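Local coordinates for protein peptide synthetase, module 7 (Actinoplanes teichomyceticus, PDB 4TX3) that probably acts as a condensation-type domain in module 7 of a nonribosomal peptide synthetase, in the assembly of a glycopeptide antibiotic, at residues G279-D291 with G302-S315. Sequence-based numbering, arbitrary orientation.
Sequences GTDLVIGTTLPRD and GPFARPFPVRTDLS
Phe308 overlaps two side chains of the neighbouring strand: Thr286 CG2 meets the ring edge at CD2 (3.6 Å), while Leu288 brings CG to Phe308 CB (4.0 Å). With Thr286 OG1 anti to the backbone N (chi1 -160°), the methyl is turned to the ring and the hydroxyl bonds Leu365 O. Leu282 on this face meets Leu314 just beyond the strand end, their side chains crossing at about a right angle, CD1 on CD1 (3.6 Å). Helix 261-278 covers Leu282, Val310 and Leu314; helix 320-334 covers Phe308, Val310 and Thr312. On the face of Val283 and Pro309, Arg311 runs out extended and grips Asp281 side-on, NE to OD1 and NH2 to OD2, both 2.8 Å. The carboxylate and guanidinium lie nearly coplanar, 20° apart; NH1 is held by the carbonyls of His211 and Ala213. Arg306 NE gives its hydrogen to Pro289 O (3.0 Å), and a water links that oxygen to Arg306 NH2. Beyond the strands, Phe304 CD2 sits 3.5 Å above the centre of the Arg290 guanidinium, the planes 52° apart; Arg290 NH1 bonds the carbonyls of Leu297 and Met300, and NH2 forms a salt bridge with Asp147. Between the Asp281-Arg311 and Arg290-Phe304 contacts, Leu282/Thr312, Ile284/Val310, Thr286/Phe308 and Leu288/Arg306 each share two backbone bonds, Phe308 N to Thr286 O being weak. Gly285 bonds Val363 and Leu365. This strand-loop-strand excursion bridges two lobes, consistent with the floor loop of condensation domains.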
# COMPACT_ATOMS: atom_id res chain seq x y z
N GLY B 279 -35.31 -17.00 11.88
CA GLY B 279 -35.06 -17.85 13.04
C GLY B 279 -33.90 -17.35 13.90
O GLY B 279 -33.34 -16.28 13.65
N THR B 280 -33.54 -18.13 14.92
CA THR B 280 -32.51 -17.70 15.86
C THR B 280 -31.20 -18.45 15.68
O THR B 280 -30.33 -18.40 16.54
CB THR B 280 -32.97 -17.87 17.33
OG1 THR B 280 -33.36 -19.23 17.56
CG2 THR B 280 -34.15 -16.97 17.61
N ASP B 281 -31.07 -19.15 14.55
CA ASP B 281 -29.86 -19.91 14.23
C ASP B 281 -29.39 -19.51 12.84
O ASP B 281 -29.96 -19.94 11.83
CB ASP B 281 -30.12 -21.42 14.32
CG ASP B 281 -28.85 -22.27 14.07
OD1 ASP B 281 -27.73 -21.74 14.26
OD2 ASP B 281 -28.97 -23.46 13.67
N LEU B 282 -28.37 -18.67 12.77
CA LEU B 282 -28.03 -18.02 11.52
C LEU B 282 -26.56 -18.15 11.20
O LEU B 282 -25.72 -18.16 12.10
CB LEU B 282 -28.40 -16.53 11.57
CG LEU B 282 -29.86 -16.11 11.68
CD1 LEU B 282 -29.96 -14.60 11.66
CD2 LEU B 282 -30.64 -16.68 10.53
N VAL B 283 -26.25 -18.25 9.91
CA VAL B 283 -24.87 -18.18 9.46
C VAL B 283 -24.72 -17.00 8.51
O VAL B 283 -25.36 -16.93 7.48
CB VAL B 283 -24.40 -19.48 8.78
CG1 VAL B 283 -22.97 -19.32 8.29
CG2 VAL B 283 -24.50 -20.66 9.73
N ILE B 284 -23.88 -16.05 8.90
CA ILE B 284 -23.52 -14.94 8.04
C ILE B 284 -22.07 -15.07 7.63
O ILE B 284 -21.18 -15.14 8.49
CB ILE B 284 -23.72 -13.61 8.71
CG1 ILE B 284 -25.21 -13.43 9.06
CG2 ILE B 284 -23.21 -12.49 7.81
CD1 ILE B 284 -25.53 -12.14 9.75
N GLY B 285 -21.83 -15.10 6.33
CA GLY B 285 -20.48 -15.29 5.82
C GLY B 285 -19.84 -13.99 5.37
O GLY B 285 -20.52 -12.98 5.14
N THR B 286 -18.52 -14.02 5.27
CA THR B 286 -17.74 -12.90 4.80
C THR B 286 -16.53 -13.40 4.01
O THR B 286 -16.13 -14.56 4.16
CB THR B 286 -17.27 -12.01 5.98
OG1 THR B 286 -16.91 -10.71 5.49
CG2 THR B 286 -16.07 -12.63 6.68
N THR B 287 -15.97 -12.54 3.17
CA THR B 287 -14.80 -12.91 2.40
C THR B 287 -13.57 -12.15 2.91
O THR B 287 -13.51 -10.93 2.85
CB THR B 287 -15.00 -12.65 0.91
OG1 THR B 287 -16.12 -13.41 0.46
CG2 THR B 287 -13.78 -13.09 0.11
N LEU B 288 -12.62 -12.90 3.45
CA LEU B 288 -11.36 -12.35 3.91
C LEU B 288 -10.36 -12.27 2.76
O LEU B 288 -10.36 -13.15 1.89
CB LEU B 288 -10.77 -13.21 5.02
CG LEU B 288 -11.64 -13.54 6.22
CD1 LEU B 288 -10.83 -14.37 7.20
CD2 LEU B 288 -12.09 -12.25 6.85
N PRO B 289 -9.48 -11.25 2.77
CA PRO B 289 -8.38 -11.23 1.80
C PRO B 289 -7.32 -12.24 2.21
O PRO B 289 -7.43 -12.79 3.32
CB PRO B 289 -7.84 -9.81 1.93
CG PRO B 289 -7.98 -9.54 3.40
CD PRO B 289 -9.32 -10.19 3.78
N ARG B 290 -6.33 -12.46 1.35
CA ARG B 290 -5.18 -13.28 1.68
C ARG B 290 -4.59 -12.89 3.04
O ARG B 290 -4.63 -11.73 3.44
CB ARG B 290 -4.12 -13.15 0.59
CG ARG B 290 -3.62 -11.74 0.37
CD ARG B 290 -2.83 -11.61 -0.94
NE ARG B 290 -3.70 -11.45 -2.10
CZ ARG B 290 -3.29 -11.40 -3.36
NH1 ARG B 290 -1.99 -11.49 -3.65
NH2 ARG B 290 -4.17 -11.27 -4.34
N ASP B 291 -4.06 -13.87 3.75
CA ASP B 291 -3.36 -13.65 5.00
C ASP B 291 -2.17 -12.68 4.83
O ASP B 291 -1.18 -12.99 4.19
CB ASP B 291 -2.93 -15.01 5.54
CG ASP B 291 -2.17 -14.92 6.85
OD1 ASP B 291 -2.04 -13.82 7.43
OD2 ASP B 291 -1.71 -15.99 7.30
N GLY B 302 -4.00 -14.41 -7.88
CA GLY B 302 -4.52 -15.73 -7.56
C GLY B 302 -5.85 -15.64 -6.84
O GLY B 302 -6.22 -14.60 -6.31
N PRO B 303 -6.60 -16.74 -6.84
CA PRO B 303 -7.86 -16.80 -6.08
C PRO B 303 -7.59 -17.00 -4.59
O PRO B 303 -7.94 -18.04 -4.01
CB PRO B 303 -8.55 -18.02 -6.68
CG PRO B 303 -7.43 -18.91 -7.12
CD PRO B 303 -6.36 -17.97 -7.63
N PHE B 304 -6.97 -15.99 -3.98
CA PHE B 304 -6.55 -16.06 -2.58
C PHE B 304 -7.63 -15.69 -1.58
O PHE B 304 -7.48 -16.00 -0.40
CB PHE B 304 -5.35 -15.14 -2.35
CG PHE B 304 -4.10 -15.60 -3.02
CD1 PHE B 304 -3.46 -16.76 -2.60
CD2 PHE B 304 -3.55 -14.86 -4.06
CE1 PHE B 304 -2.31 -17.19 -3.21
CE2 PHE B 304 -2.39 -15.28 -4.69
CZ PHE B 304 -1.76 -16.44 -4.27
N ALA B 305 -8.68 -15.00 -2.00
CA ALA B 305 -9.63 -14.52 -1.00
C ALA B 305 -10.43 -15.71 -0.49
O ALA B 305 -10.78 -16.60 -1.26
CB ALA B 305 -10.54 -13.42 -1.58
N ARG B 306 -10.70 -15.74 0.82
CA ARG B 306 -11.24 -16.95 1.47
C ARG B 306 -12.55 -16.71 2.20
O ARG B 306 -12.61 -15.87 3.12
CB ARG B 306 -10.23 -17.48 2.46
CG ARG B 306 -9.46 -16.34 3.04
CD ARG B 306 -8.14 -16.76 3.59
NE ARG B 306 -7.55 -15.61 4.23
CZ ARG B 306 -6.97 -15.65 5.41
NH1 ARG B 306 -6.93 -16.81 6.08
NH2 ARG B 306 -6.46 -14.54 5.94
N PRO B 307 -13.61 -17.43 1.80
CA PRO B 307 -14.90 -17.40 2.50
C PRO B 307 -14.73 -17.84 3.94
O PRO B 307 -13.86 -18.65 4.25
CB PRO B 307 -15.76 -18.40 1.72
CG PRO B 307 -15.11 -18.48 0.37
CD PRO B 307 -13.64 -18.33 0.63
N PHE B 308 -15.56 -17.28 4.81
CA PHE B 308 -15.41 -17.40 6.25
C PHE B 308 -16.81 -17.25 6.87
O PHE B 308 -17.32 -16.13 7.03
CB PHE B 308 -14.43 -16.34 6.77
CG PHE B 308 -14.35 -16.27 8.27
CD1 PHE B 308 -14.05 -17.40 9.02
CD2 PHE B 308 -14.56 -15.06 8.94
CE1 PHE B 308 -13.97 -17.34 10.41
CE2 PHE B 308 -14.49 -14.98 10.33
CZ PHE B 308 -14.19 -16.14 11.07
N PRO B 309 -17.45 -18.38 7.20
CA PRO B 309 -18.81 -18.44 7.74
C PRO B 309 -18.81 -18.39 9.25
O PRO B 309 -18.04 -19.11 9.87
CB PRO B 309 -19.31 -19.79 7.24
CG PRO B 309 -18.07 -20.63 7.26
CD PRO B 309 -16.94 -19.72 6.86
N VAL B 310 -19.66 -17.56 9.83
CA VAL B 310 -19.78 -17.51 11.28
C VAL B 310 -21.22 -17.75 11.68
O VAL B 310 -22.14 -17.10 11.19
CB VAL B 310 -19.26 -16.17 11.85
CG1 VAL B 310 -19.58 -16.07 13.33
CG2 VAL B 310 -17.75 -16.07 11.61
N ARG B 311 -21.40 -18.74 12.55
CA ARG B 311 -22.72 -19.12 12.98
C ARG B 311 -23.06 -18.33 14.23
O ARG B 311 -22.24 -18.21 15.14
CB ARG B 311 -22.78 -20.62 13.25
CG ARG B 311 -24.14 -21.14 13.62
CD ARG B 311 -24.03 -22.60 14.00
NE ARG B 311 -25.33 -23.22 14.17
CZ ARG B 311 -25.53 -24.53 14.20
NH1 ARG B 311 -24.49 -25.36 14.07
NH2 ARG B 311 -26.75 -25.02 14.34
N THR B 312 -24.26 -17.77 14.28
CA THR B 312 -24.63 -16.97 15.43
C THR B 312 -25.94 -17.47 15.99
O THR B 312 -26.84 -17.80 15.24
CB THR B 312 -24.71 -15.47 15.06
OG1 THR B 312 -23.40 -15.01 14.70
CG2 THR B 312 -25.19 -14.65 16.23
N ASP B 313 -26.01 -17.57 17.31
CA ASP B 313 -27.23 -18.01 17.99
C ASP B 313 -27.96 -16.82 18.61
O ASP B 313 -27.43 -16.18 19.50
CB ASP B 313 -26.89 -19.05 19.05
CG ASP B 313 -28.09 -19.43 19.93
OD1 ASP B 313 -29.25 -19.20 19.53
OD2 ASP B 313 -27.86 -19.99 21.02
N LEU B 314 -29.18 -16.57 18.15
CA LEU B 314 -29.94 -15.39 18.57
C LEU B 314 -31.15 -15.70 19.45
O LEU B 314 -32.08 -14.90 19.52
CB LEU B 314 -30.40 -14.60 17.35
CG LEU B 314 -29.22 -14.11 16.52
CD1 LEU B 314 -29.19 -14.84 15.18
CD2 LEU B 314 -29.27 -12.61 16.34
N SER B 315 -31.13 -16.84 20.13
CA SER B 315 -32.24 -17.19 21.01
C SER B 315 -32.25 -16.34 22.28
O SER B 315 -31.24 -15.74 22.64
CB SER B 315 -32.19 -18.68 21.37
OG SER B 315 -30.98 -19.02 22.03
O HOH W 1 -31.17 -21.09 17.75
O HOH W 2 -7.13 -12.03 5.90